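Local coordinates for protein 30kLP (Treponema pallidum, PDB 3K8G) that associates with the outer membrane, alters membrane permeability at acidic pH and might take part in ligand transport, at residues T81-A92 against Y103-I112. Numbering follows the deposited sequence.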
# COMPACT_ATOMS: atom_id res chain seq x y z
N THR A 81 -20.05 -11.10 6.28
CA THR A 81 -20.46 -10.05 5.34
C THR A 81 -21.88 -9.54 5.57
O THR A 81 -22.13 -8.35 5.46
CB THR A 81 -20.25 -10.46 3.86
OG1 THR A 81 -20.98 -11.66 3.58
CG2 THR A 81 -18.76 -10.71 3.58
N ASN A 82 -22.79 -10.45 5.90
CA ASN A 82 -24.17 -10.05 6.19
C ASN A 82 -24.32 -9.00 7.30
O ASN A 82 -25.27 -8.20 7.29
CB ASN A 82 -25.04 -11.26 6.50
CG ASN A 82 -26.48 -10.87 6.76
OD1 ASN A 82 -27.13 -10.28 5.90
ND2 ASN A 82 -26.97 -11.15 7.98
N LEU A 83 -23.37 -8.99 8.23
CA LEU A 83 -23.42 -8.16 9.43
C LEU A 83 -22.69 -6.82 9.31
O LEU A 83 -22.67 -6.03 10.26
CB LEU A 83 -22.88 -8.94 10.63
CG LEU A 83 -23.79 -10.13 11.00
CD1 LEU A 83 -23.23 -10.89 12.20
CD2 LEU A 83 -25.21 -9.64 11.26
N ILE A 84 -22.05 -6.59 8.17
CA ILE A 84 -21.46 -5.29 7.90
C ILE A 84 -22.20 -4.60 6.75
O ILE A 84 -23.25 -5.09 6.32
CB ILE A 84 -19.93 -5.39 7.64
CG1 ILE A 84 -19.60 -6.44 6.56
CG2 ILE A 84 -19.19 -5.68 8.98
CD1 ILE A 84 -18.12 -6.39 6.10
N PHE A 85 -21.65 -3.49 6.27
CA PHE A 85 -22.31 -2.67 5.25
C PHE A 85 -23.77 -2.40 5.61
O PHE A 85 -24.67 -2.63 4.81
CB PHE A 85 -22.23 -3.31 3.85
CG PHE A 85 -20.87 -3.85 3.50
CD1 PHE A 85 -19.78 -2.99 3.37
CD2 PHE A 85 -20.68 -5.22 3.33
CE1 PHE A 85 -18.52 -3.48 3.07
CE2 PHE A 85 -19.42 -5.72 3.00
CZ PHE A 85 -18.33 -4.84 2.89
N SER A 86 -24.02 -1.93 6.82
CA SER A 86 -25.38 -1.56 7.19
C SER A 86 -25.77 -0.22 6.56
O SER A 86 -24.96 0.70 6.50
CB SER A 86 -25.49 -1.51 8.72
OG SER A 86 -26.29 -0.42 9.12
N ARG A 87 -27.00 -0.13 6.06
CA ARG A 87 -27.52 1.14 5.52
C ARG A 87 -27.54 2.30 6.52
O ARG A 87 -27.54 3.47 6.13
CB ARG A 87 -28.92 0.96 4.92
CG ARG A 87 -28.90 0.34 3.55
CD ARG A 87 -29.40 -1.09 3.59
NE ARG A 87 -30.79 -1.16 4.04
CZ ARG A 87 -31.46 -2.29 4.27
NH1 ARG A 87 -30.86 -3.47 4.09
NH2 ARG A 87 -32.73 -2.25 4.68
N SER A 88 -27.55 2.00 7.81
CA SER A 88 -27.50 3.07 8.80
C SER A 88 -26.08 3.64 8.91
O SER A 88 -25.87 4.65 9.58
CB SER A 88 -28.05 2.63 10.17
OG SER A 88 -27.22 1.66 10.78
N ASP A 89 -25.12 3.00 8.25
CA ASP A 89 -23.76 3.52 8.25
C ASP A 89 -23.44 4.26 6.96
O ASP A 89 -22.31 4.73 6.77
CB ASP A 89 -22.75 2.40 8.54
CG ASP A 89 -22.62 2.10 10.02
OD1 ASP A 89 -22.83 3.04 10.83
OD2 ASP A 89 -22.33 0.94 10.39
N GLY A 90 -24.45 4.39 6.10
CA GLY A 90 -24.32 5.12 4.84
C GLY A 90 -23.83 4.27 3.68
O GLY A 90 -23.26 4.80 2.72
N TRP A 91 -24.04 2.95 3.78
CA TRP A 91 -23.68 1.98 2.73
C TRP A 91 -24.88 1.64 1.86
O TRP A 91 -25.92 1.24 2.37
CB TRP A 91 -23.20 0.65 3.33
CG TRP A 91 -21.92 0.72 4.01
CD1 TRP A 91 -21.72 0.77 5.37
CD2 TRP A 91 -20.62 0.76 3.40
NE1 TRP A 91 -20.37 0.84 5.63
CE2 TRP A 91 -19.67 0.82 4.45
CE3 TRP A 91 -20.16 0.74 2.07
CZ2 TRP A 91 -18.29 0.88 4.22
CZ3 TRP A 91 -18.78 0.78 1.83
CH2 TRP A 91 -17.86 0.85 2.90
N ALA A 92 -24.73 1.79 0.54
CA ALA A 92 -25.76 1.37 -0.40
C ALA A 92 -25.25 0.17 -1.15
O ALA A 92 -24.08 0.13 -1.55
CB ALA A 92 -26.10 2.49 -1.35
N TYR A 103 -20.93 -2.62 -2.51
CA TYR A 103 -21.32 -1.64 -1.49
C TYR A 103 -20.63 -0.29 -1.74
O TYR A 103 -19.41 -0.22 -1.99
CB TYR A 103 -21.02 -2.19 -0.10
CG TYR A 103 -21.65 -3.56 0.15
CD1 TYR A 103 -22.97 -3.66 0.61
CD2 TYR A 103 -20.94 -4.74 -0.09
CE1 TYR A 103 -23.56 -4.90 0.84
CE2 TYR A 103 -21.52 -5.99 0.15
CZ TYR A 103 -22.83 -6.06 0.61
OH TYR A 103 -23.43 -7.27 0.85
N GLU A 104 -21.42 0.78 -1.73
CA GLU A 104 -20.91 2.11 -2.04
C GLU A 104 -21.19 3.06 -0.92
O GLU A 104 -22.28 3.01 -0.31
CB GLU A 104 -21.54 2.66 -3.34
CG GLU A 104 -21.34 1.73 -4.57
CD GLU A 104 -21.56 2.43 -5.91
OE1 GLU A 104 -22.57 3.17 -6.05
OE2 GLU A 104 -20.74 2.23 -6.82
N SER A 105 -20.23 3.93 -0.65
CA SER A 105 -20.41 5.06 0.26
C SER A 105 -19.78 6.32 -0.36
O SER A 105 -19.20 6.25 -1.45
CB SER A 105 -19.81 4.76 1.65
OG SER A 105 -18.40 4.52 1.58
N GLU A 106 -19.86 7.45 0.33
CA GLU A 106 -19.27 8.70 -0.20
C GLU A 106 -17.87 8.54 -0.81
O GLU A 106 -17.61 9.00 -1.92
CB GLU A 106 -19.20 9.77 0.90
CG GLU A 106 -18.82 11.16 0.36
CD GLU A 106 -19.89 11.77 -0.55
OE1 GLU A 106 -21.02 11.23 -0.63
OE2 GLU A 106 -19.60 12.82 -1.18
N HIS A 107 -16.96 7.97 -0.04
CA HIS A 107 -15.57 7.86 -0.50
C HIS A 107 -15.05 6.43 -0.69
O HIS A 107 -13.93 6.25 -1.18
CB HIS A 107 -14.65 8.62 0.45
CG HIS A 107 -14.83 10.10 0.39
ND1 HIS A 107 -14.59 10.84 -0.75
CD2 HIS A 107 -15.23 10.98 1.34
CE1 HIS A 107 -14.85 12.11 -0.51
NE2 HIS A 107 -15.23 12.23 0.75
N THR A 108 -15.83 5.43 -0.28
CA THR A 108 -15.38 4.04 -0.27
C THR A 108 -16.35 3.08 -0.95
O THR A 108 -17.55 3.09 -0.65
CB THR A 108 -15.06 3.55 1.15
OG1 THR A 108 -14.24 4.52 1.80
CG2 THR A 108 -14.29 2.23 1.13
N ASP A 109 -15.83 2.28 -1.89
CA ASP A 109 -16.57 1.19 -2.50
C ASP A 109 -15.92 -0.15 -2.14
O ASP A 109 -14.70 -0.26 -2.08
CB ASP A 109 -16.65 1.41 -4.01
CG ASP A 109 -17.18 2.82 -4.34
OD1 ASP A 109 -18.17 3.25 -3.66
OD2 ASP A 109 -16.59 3.51 -5.18
N VAL A 110 -16.74 -1.15 -1.87
CA VAL A 110 -16.24 -2.43 -1.40
C VAL A 110 -17.01 -3.53 -2.08
O VAL A 110 -18.25 -3.46 -2.21
CB VAL A 110 -16.32 -2.59 0.15
CG1 VAL A 110 -15.70 -3.95 0.59
CG2 VAL A 110 -15.67 -1.43 0.89
N SER A 111 -16.27 -4.56 -2.46
CA SER A 111 -16.85 -5.79 -2.95
C SER A 111 -16.17 -6.96 -2.30
O SER A 111 -14.98 -6.90 -2.00
CB SER A 111 -16.61 -5.93 -4.47
OG SER A 111 -17.47 -6.96 -4.91
N ILE A 112 -16.92 -8.04 -2.10
CA ILE A 112 -16.34 -9.29 -1.63
C ILE A 112 -16.69 -10.32 -2.70
O ILE A 112 -17.68 -11.04 -2.58
CB ILE A 112 -16.88 -9.76 -0.24
CG1 ILE A 112 -16.88 -8.62 0.80
CG2 ILE A 112 -16.09 -10.98 0.27
CD1 ILE A 112 -15.54 -8.15 1.20
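Phe85 lays one face of its ring on Tyr103 in an offset stack, centroids 3.9 Å apart and planes 11° from parallel, while Trp91 CD2 lies at its CD1 edge and Ile112 CG1 at the edge across the ring, by CE2. Each residue's CB also sits over the other ring, Phe85 CB within 3.3 Å of Tyr103 CD1. Trp91 is sandwiched: Phe85 CD1 sits over the centre of one face, and on the opposite face Ser105 CB makes a CH-pi contact, 4.3 Å from the centroid of the six-membered ring. With CG anti to its carbonyl carbon (chi1 -68°), Trp91 extends this ring over the second strand, where CH2 meets Val110 CG2 at 3.7 Å. Val110 CG1 touches Phe85 CZ, so two rings share this valine. Ser105 OG donates to a lone pair of Thr108 O (2.8 Å), which also accepts from Ser105 N. Ala92 and Glu104 form an antiparallel hydrogen-bonded pair, with Ala92 N to Glu104 O nearly straight at 175°. Phe85 N hydrogen-bonds to Asp46 OD2 of helix 45-52. The loop between helix 78-81 and the outermost strand 92-95 packs its two aromatic side chains on the beta-hairpin 101-104/108-114, at one end of the U-shaped beta-half-barrel.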